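Local structure of hypothetical sugar kinase (Cytophaga hutchinsonii, 3R8E) at residues K123-N126 with D127-A131; A199-H202 with E203-L207; E287-P290 with T291-D295. The protein is of unproven function but, as a ROK-family protein with a ribonuclease H-like fold, probably phosphorylates a sugar at the expense of ATP. All blocks are in the same frame, centred on the assembly; numbering follows the deposited sequence.

Interaction 1: K123-N126 with D127-A131; sequences KIEN and DAKCA
Asp127, the first residue of helix 127-138, meets Asn126 through a water: its OD1 accepts from the water at 2.7 Å, and the water accepts from Asn126 ND2 at 2.9 Å. The amide and carboxylate planes stand 88° apart, and the same ND2 also donates to Gly86 O. At Ala128 the backbone N turns toward Asn126 OD1, 3.0 Å away, in a weak, bent bond. Lys129 N makes the straighter one, 3.1 Å to Asn126 OD1, tilted 18° from the carbonyl plane. OD1 thus takes two successive N-H groups of the first turn, the work of an asparagine N-cap, made possible because CG lies opposite the backbone N (chi1 166°). The cap joins strand 121-126 to its following helix; in ROK sugar kinases an Asn-Asp pair at this junction usually lines the sugar site, the aspartate serving as general base, and Asn126 and Asp127 probably correspond to it. The side chain of Lys129 then crosses Glu125 at about a right angle, CD 3.4 Å from Glu125 OE2, and bends at its last torsion to bring NZ to Gly174 O. OE2 itself accepts from Asn126 N. Cys130 N closes the turn on Asn126 O at 2.9 Å, while its SG rests 3.7 Å from Glu125 CB.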
loop_
_atom_site.group_PDB
_atom_site.type_symbol
_atom_site.label_atom_id
_atom_site.label_comp_id
_atom_site.label_asym_id
_atom_site.label_seq_id
_atom_site.Cartn_x
_atom_site.Cartn_y
_atom_site.Cartn_z
ATOM N N LYS A 123 20.042 -17.571 -4.997
ATOM C CA LYS A 123 18.960 -16.582 -5.016
ATOM C C LYS A 123 18.823 -15.895 -3.653
ATOM O O LYS A 123 19.041 -16.524 -2.617
ATOM C CB LYS A 123 17.635 -17.217 -5.452
ATOM C CG LYS A 123 17.458 -17.243 -6.964
ATOM C CD LYS A 123 16.360 -18.186 -7.397
ATOM C CE LYS A 123 16.137 -18.155 -8.890
ATOM N NZ LYS A 123 15.130 -19.161 -9.320
ATOM N N ILE A 124 18.519 -14.578 -3.660
ATOM C CA ILE A 124 18.365 -13.781 -2.438
ATOM C C ILE A 124 17.036 -13.007 -2.475
ATOM O O ILE A 124 16.501 -12.726 -3.547
ATOM C CB ILE A 124 19.564 -12.839 -2.124
ATOM C CG1 ILE A 124 19.636 -11.637 -3.087
ATOM C CG2 ILE A 124 20.902 -13.610 -2.019
ATOM C CD1 ILE A 124 20.464 -10.539 -2.653
ATOM N N GLU A 125 16.515 -12.681 -1.287
ATOM C CA GLU A 125 15.250 -11.974 -1.099
ATOM C C GLU A 125 15.185 -11.408 0.316
ATOM O O GLU A 125 15.966 -11.805 1.180
ATOM C CB GLU A 125 14.062 -12.942 -1.371
ATOM C CG GLU A 125 12.655 -12.352 -1.382
ATOM C CD GLU A 125 12.511 -11.104 -2.230
ATOM O OE1 GLU A 125 12.414 -11.241 -3.470
ATOM O OE2 GLU A 125 12.604 -9.992 -1.666
ATOM N N ASN A 126 14.265 -10.453 0.552
ATOM C CA ASN A 126 14.017 -9.925 1.888
ATOM C C ASN A 126 13.392 -11.053 2.735
ATOM O O ASN A 126 12.553 -11.810 2.231
ATOM C CB ASN A 126 13.109 -8.695 1.822
ATOM C CG ASN A 126 12.543 -8.297 3.156
ATOM O OD1 ASN A 126 11.443 -8.706 3.523
ATOM N ND2 ASN A 126 13.316 -7.566 3.946
ATOM N N ASP A 127 13.812 -11.176 4.006
ATOM C CA ASP A 127 13.361 -12.259 4.889
ATOM C C ASP A 127 11.850 -12.254 5.187
ATOM O O ASP A 127 11.266 -13.334 5.268
ATOM C CB ASP A 127 14.144 -12.275 6.207
ATOM C CG ASP A 127 14.055 -11.038 7.087
ATOM O OD1 ASP A 127 13.519 -10.009 6.623
ATOM O OD2 ASP A 127 14.551 -11.092 8.230
ATOM N N ALA A 128 11.219 -11.071 5.346
ATOM C CA ALA A 128 9.775 -10.998 5.612
ATOM C C ALA A 128 8.974 -11.443 4.383
ATOM O O ALA A 128 7.907 -12.046 4.527
ATOM C CB ALA A 128 9.380 -9.591 6.025
ATOM N N LYS A 129 9.508 -11.161 3.167
ATOM C CA LYS A 129 8.910 -11.607 1.915
ATOM C C LYS A 129 9.089 -13.125 1.792
ATOM O O LYS A 129 8.171 -13.818 1.361
ATOM C CB LYS A 129 9.523 -10.869 0.716
ATOM C CG LYS A 129 9.172 -9.393 0.718
ATOM C CD LYS A 129 9.712 -8.683 -0.530
ATOM C CE LYS A 129 9.294 -7.229 -0.577
ATOM N NZ LYS A 129 9.892 -6.439 0.533
ATOM N N CYS A 130 10.275 -13.639 2.195
ATOM C CA CYS A 130 10.544 -15.084 2.214
ATOM C C CYS A 130 9.510 -15.792 3.061
ATOM O O CYS A 130 8.989 -16.813 2.638
ATOM C CB CYS A 130 11.947 -15.371 2.731
ATOM S SG CYS A 130 13.237 -15.121 1.501
ATOM N N ALA A 131 9.205 -15.251 4.253
ATOM C CA ALA A 131 8.226 -15.860 5.168
ATOM C C ALA A 131 6.852 -16.005 4.490
ATOM O O ALA A 131 6.237 -17.058 4.621
ATOM C CB ALA A 131 8.112 -15.046 6.445
HETATM O O HOH W 1 13.195 -7.358 6.884
#

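Interaction 2: A199-H202 with E203-L207; sequences AYTH and EQLAL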
loop_
_atom_site.group_PDB
_atom_site.type_symbol
_atom_site.label_atom_id
_atom_site.label_comp_id
_atom_site.label_asym_id
_atom_site.label_seq_id
_atom_site.Cartn_x
_atom_site.Cartn_y
_atom_site.Cartn_z
ATOM N N ALA A 199 6.324 -2.783 27.528
ATOM C CA ALA A 199 6.406 -1.443 28.129
ATOM C C ALA A 199 5.011 -0.853 28.362
ATOM O O ALA A 199 4.781 -0.251 29.413
ATOM C CB ALA A 199 7.233 -0.517 27.251
ATOM N N TYR A 200 4.076 -1.061 27.407
ATOM C CA TYR A 200 2.691 -0.596 27.506
ATOM C C TYR A 200 1.949 -1.355 28.618
ATOM O O TYR A 200 1.154 -0.743 29.333
ATOM C CB TYR A 200 1.953 -0.742 26.156
ATOM C CG TYR A 200 0.478 -0.399 26.219
ATOM C CD1 TYR A 200 0.051 0.923 26.308
ATOM C CD2 TYR A 200 -0.491 -1.399 26.205
ATOM C CE1 TYR A 200 -1.305 1.243 26.377
ATOM C CE2 TYR A 200 -1.849 -1.092 26.282
ATOM C CZ TYR A 200 -2.252 0.231 26.365
ATOM O OH TYR A 200 -3.590 0.535 26.429
ATOM N N THR A 201 2.203 -2.680 28.755
ATOM C CA THR A 201 1.583 -3.519 29.792
ATOM C C THR A 201 2.037 -3.025 31.181
ATOM O O THR A 201 1.194 -2.916 32.070
ATOM C CB THR A 201 1.871 -5.017 29.561
ATOM O OG1 THR A 201 1.454 -5.373 28.239
ATOM C CG2 THR A 201 1.144 -5.921 30.562
ATOM N N HIS A 202 3.338 -2.674 31.342
ATOM C CA HIS A 202 3.885 -2.133 32.599
ATOM C C HIS A 202 3.256 -0.774 32.932
ATOM O O HIS A 202 3.024 -0.489 34.106
ATOM C CB HIS A 202 5.416 -1.994 32.537
ATOM C CG HIS A 202 6.167 -3.265 32.778
ATOM N ND1 HIS A 202 6.121 -3.910 34.001
ATOM C CD2 HIS A 202 7.008 -3.940 31.961
ATOM C CE1 HIS A 202 6.911 -4.965 33.880
ATOM N NE2 HIS A 202 7.464 -5.025 32.669
ATOM N N GLU A 203 2.966 0.050 31.896
ATOM C CA GLU A 203 2.334 1.368 32.037
ATOM C C GLU A 203 0.905 1.228 32.565
ATOM O O GLU A 203 0.498 2.003 33.432
ATOM C CB GLU A 203 2.333 2.125 30.701
ATOM C CG GLU A 203 3.655 2.799 30.369
ATOM C CD GLU A 203 3.780 3.388 28.975
ATOM O OE1 GLU A 203 2.740 3.728 28.362
ATOM O OE2 GLU A 203 4.930 3.533 28.502
ATOM N N GLN A 204 0.159 0.226 32.055
ATOM C CA GLN A 204 -1.221 -0.057 32.460
ATOM C C GLN A 204 -1.261 -0.633 33.875
ATOM O O GLN A 204 -2.189 -0.324 34.624
ATOM C CB GLN A 204 -1.915 -1.002 31.463
ATOM C CG GLN A 204 -2.136 -0.403 30.066
ATOM C CD GLN A 204 -3.001 0.838 30.061
ATOM O OE1 GLN A 204 -4.193 0.802 30.383
ATOM N NE2 GLN A 204 -2.418 1.964 29.678
ATOM N N LEU A 205 -0.241 -1.444 34.248
ATOM C CA LEU A 205 -0.110 -2.033 35.587
ATOM C C LEU A 205 0.194 -0.945 36.622
ATOM O O LEU A 205 -0.253 -1.053 37.766
ATOM C CB LEU A 205 0.980 -3.123 35.624
ATOM C CG LEU A 205 0.643 -4.466 34.962
ATOM C CD1 LEU A 205 1.903 -5.208 34.570
ATOM C CD2 LEU A 205 -0.215 -5.337 35.864
ATOM N N ALA A 206 0.933 0.112 36.208
ATOM C CA ALA A 206 1.270 1.267 37.048
ATOM C C ALA A 206 0.021 2.119 37.305
ATOM O O ALA A 206 -0.113 2.695 38.387
ATOM C CB ALA A 206 2.354 2.101 36.385
ATOM N N LEU A 207 -0.898 2.173 36.316
ATOM C CA LEU A 207 -2.175 2.891 36.402
ATOM C C LEU A 207 -3.176 2.105 37.258
ATOM O O LEU A 207 -4.117 2.695 37.796
ATOM C CB LEU A 207 -2.758 3.149 35.002
ATOM C CG LEU A 207 -2.069 4.224 34.154
ATOM C CD1 LEU A 207 -2.328 3.996 32.686
ATOM C CD2 LEU A 207 -2.512 5.631 34.556
#
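Tyr200 and Gln204, one helical turn apart, meet flat side to chain: Gln204 CG stands over one face of the ring in a CH-pi contact, 4.0 Å from the centroid of the Tyr200 ring and displaced toward its rim. Gln204 folds at chi2 (-60°), which carries its amide over the hydroxyl end of the ring, the two planes only 19° apart and NE2 3.6 Å from Tyr200 CE1. The tyrosine reaches there because its CG lies trans to the backbone N (chi1 175°), swinging the ring along the helix. Replacing Tyr200 by an alanine would remove the ring under Gln204 CG and is likely to leave the bent glutamine chain free to turn. On another side of the helix Thr201 CG2 and Leu205 CD1 run alongside each other, 4.1 Å apart, and Leu205 CG sits 3.3 Å from Thr201 O. Behind these pairs stand regular i to i+4 backbone bonds, among them Gln204 N to Tyr200 O at 3.1 Å and Leu205 N to Thr201 O at 3.0 Å. Thr201 OG1 bonds back to Leu197 O. Helix 194-207 packs on helix 235-259, with Tyr200 touching Val240 and Asp243, Thr201 also on Val240, and Leu205 on Leu236.

Interaction 3: E287-P290 with T291-D295; sequences EHLP and TYYTD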
loop_
_atom_site.group_PDB
_atom_site.type_symbol
_atom_site.label_atom_id
_atom_site.label_comp_id
_atom_site.label_asym_id
_atom_site.label_seq_id
_atom_site.Cartn_x
_atom_site.Cartn_y
_atom_site.Cartn_z
ATOM N N GLU A 287 -15.346 -1.434 10.958
ATOM C CA GLU A 287 -15.699 -0.033 11.214
ATOM C C GLU A 287 -15.270 0.906 10.085
ATOM O O GLU A 287 -16.000 1.848 9.776
ATOM C CB GLU A 287 -15.051 0.461 12.516
ATOM C CG GLU A 287 -15.843 0.146 13.776
ATOM C CD GLU A 287 -15.170 0.462 15.102
ATOM O OE1 GLU A 287 -14.105 1.122 15.103
ATOM O OE2 GLU A 287 -15.721 0.052 16.149
ATOM N N HIS A 288 -14.079 0.673 9.497
ATOM C CA HIS A 288 -13.497 1.579 8.508
ATOM C C HIS A 288 -13.549 1.104 7.048
ATOM O O HIS A 288 -13.291 1.916 6.159
ATOM C CB HIS A 288 -12.036 1.871 8.878
ATOM C CG HIS A 288 -11.877 2.514 10.222
ATOM N ND1 HIS A 288 -12.216 3.836 10.432
ATOM C CD2 HIS A 288 -11.410 1.994 11.379
ATOM C CE1 HIS A 288 -11.941 4.078 11.703
ATOM N NE2 HIS A 288 -11.463 2.997 12.314
ATOM N N LEU A 289 -13.837 -0.179 6.792
ATOM C CA LEU A 289 -13.880 -0.681 5.419
ATOM C C LEU A 289 -15.292 -1.055 4.982
ATOM O O LEU A 289 -16.009 -1.682 5.758
ATOM C CB LEU A 289 -12.961 -1.906 5.231
ATOM C CG LEU A 289 -11.449 -1.700 5.417
ATOM C CD1 LEU A 289 -10.753 -3.034 5.594
ATOM C CD2 LEU A 289 -10.827 -0.905 4.252
ATOM N N PRO A 290 -15.672 -0.774 3.711
ATOM C CA PRO A 290 -16.998 -1.201 3.229
ATOM C C PRO A 290 -17.059 -2.721 3.015
ATOM O O PRO A 290 -16.021 -3.397 3.027
ATOM C CB PRO A 290 -17.167 -0.431 1.915
ATOM C CG PRO A 290 -15.779 -0.189 1.438
ATOM C CD PRO A 290 -14.924 -0.043 2.665
ATOM N N THR A 291 -18.271 -3.253 2.785
ATOM C CA THR A 291 -18.517 -4.695 2.613
ATOM C C THR A 291 -17.760 -5.290 1.399
ATOM O O THR A 291 -17.472 -6.495 1.411
ATOM C CB THR A 291 -20.015 -5.008 2.549
ATOM O OG1 THR A 291 -20.618 -4.277 1.489
ATOM C CG2 THR A 291 -20.726 -4.719 3.866
ATOM N N TYR A 292 -17.410 -4.459 0.389
ATOM C CA TYR A 292 -16.607 -4.903 -0.759
ATOM C C TYR A 292 -15.364 -5.690 -0.285
ATOM O O TYR A 292 -15.037 -6.724 -0.861
ATOM C CB TYR A 292 -16.171 -3.705 -1.640
ATOM C CG TYR A 292 -15.102 -4.073 -2.648
ATOM C CD1 TYR A 292 -15.405 -4.852 -3.762
ATOM C CD2 TYR A 292 -13.770 -3.707 -2.449
ATOM C CE1 TYR A 292 -14.417 -5.236 -4.667
ATOM C CE2 TYR A 292 -12.770 -4.099 -3.340
ATOM C CZ TYR A 292 -13.101 -4.860 -4.449
ATOM O OH TYR A 292 -12.124 -5.275 -5.319
ATOM N N TYR A 293 -14.708 -5.217 0.788
ATOM C CA TYR A 293 -13.519 -5.883 1.337
ATOM C C TYR A 293 -13.820 -6.912 2.410
ATOM O O TYR A 293 -13.101 -7.903 2.498
ATOM C CB TYR A 293 -12.574 -4.867 1.981
ATOM C CG TYR A 293 -12.175 -3.716 1.094
ATOM C CD1 TYR A 293 -11.083 -3.817 0.237
ATOM C CD2 TYR A 293 -12.844 -2.502 1.156
ATOM C CE1 TYR A 293 -10.669 -2.734 -0.539
ATOM C CE2 TYR A 293 -12.456 -1.418 0.370
ATOM C CZ TYR A 293 -11.364 -1.536 -0.475
ATOM O OH TYR A 293 -10.985 -0.463 -1.244
ATOM N N THR A 294 -14.799 -6.631 3.291
ATOM C CA THR A 294 -15.023 -7.453 4.479
ATOM C C THR A 294 -15.912 -8.690 4.267
ATOM O O THR A 294 -15.787 -9.633 5.051
ATOM C CB THR A 294 -15.579 -6.591 5.615
ATOM O OG1 THR A 294 -16.866 -6.104 5.262
ATOM C CG2 THR A 294 -14.659 -5.415 5.973
ATOM N N ASP A 295 -16.801 -8.709 3.252
ATOM C CA ASP A 295 -17.720 -9.845 3.061
ATOM C C ASP A 295 -17.012 -11.201 2.929
ATOM O O ASP A 295 -17.462 -12.165 3.557
ATOM C CB ASP A 295 -18.654 -9.629 1.864
ATOM C CG ASP A 295 -19.925 -8.861 2.192
ATOM O OD1 ASP A 295 -20.083 -8.437 3.365
ATOM O OD2 ASP A 295 -20.764 -8.696 1.285
HETATM O O HOH W 2 -18.081 -4.216 6.791
#
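Pro290 lies alongside Tyr293 and points the same way, its CD 3.6 Å from Tyr293 CD2 and close to the plane of the ring, so the pyrrolidine meets an aromatic edge. Leu289 comes from a different direction: it crosses the tyrosine at about a right angle and sets CD2 over one face, 4.0 Å from Tyr293 CD2. The opposite face is taken by the adjacent Tyr292, whose CD2 stands 3.6 Å above the Tyr293 ring plane, over its centre. Tyr293 is therefore packed on both faces and along one edge, and its CG, opposite the carbonyl carbon (chi1 -54°), turns the ring back toward the loop that carries the leucine and proline. This loop links helix 274-288 to the short helix 291-294, with Pro290 at the N-cap position. The carbonyl of Pro290 accepts the first backbone bonds of the short helix: Tyr293 N donates to Pro290 O at 3.2 Å from well above the carbonyl plane (41° out of it), and Thr294 N adds a long, weak bond to the same oxygen. Thr294 places CG2 4.0 Å from Leu289 CB, while a water 2.7 Å from Thr294 OG1 donates weakly to Leu289 O. Beyond the turn, Tyr292 OH bonds to Asp260, and the Tyr292 ring forms a cation-pi contact with Arg171 of the second subunit. The chemistry implies a turn shaped mainly by apolar packing round one buried ring, with a single proline carbonyl gathering the polar bonds made directly across it.

How the interactions relate
The three contacts are separate local turns that do not touch. The centres of interactions 1 and 2 lie about 35 Å apart, and those of interactions 2 and 3 about 33 Å. Interaction 1 is the buried one, at the probable sugar site; its nearest atoms are about 23 Å from interaction 2 and about 20 Å from interaction 3. Interactions 2 and 3, about 15 Å apart at their nearest atoms, both pack on helix 235-259, at Val240 and Val256 respectively. In the dimer, residues 171-174 of one subunit meet Lys129 of their own chain, through Gly174, and Tyr292 of the other, through Arg171 and Asn173. Interaction 3 of one subunit therefore lies near the segment that interaction 1 of the other contacts.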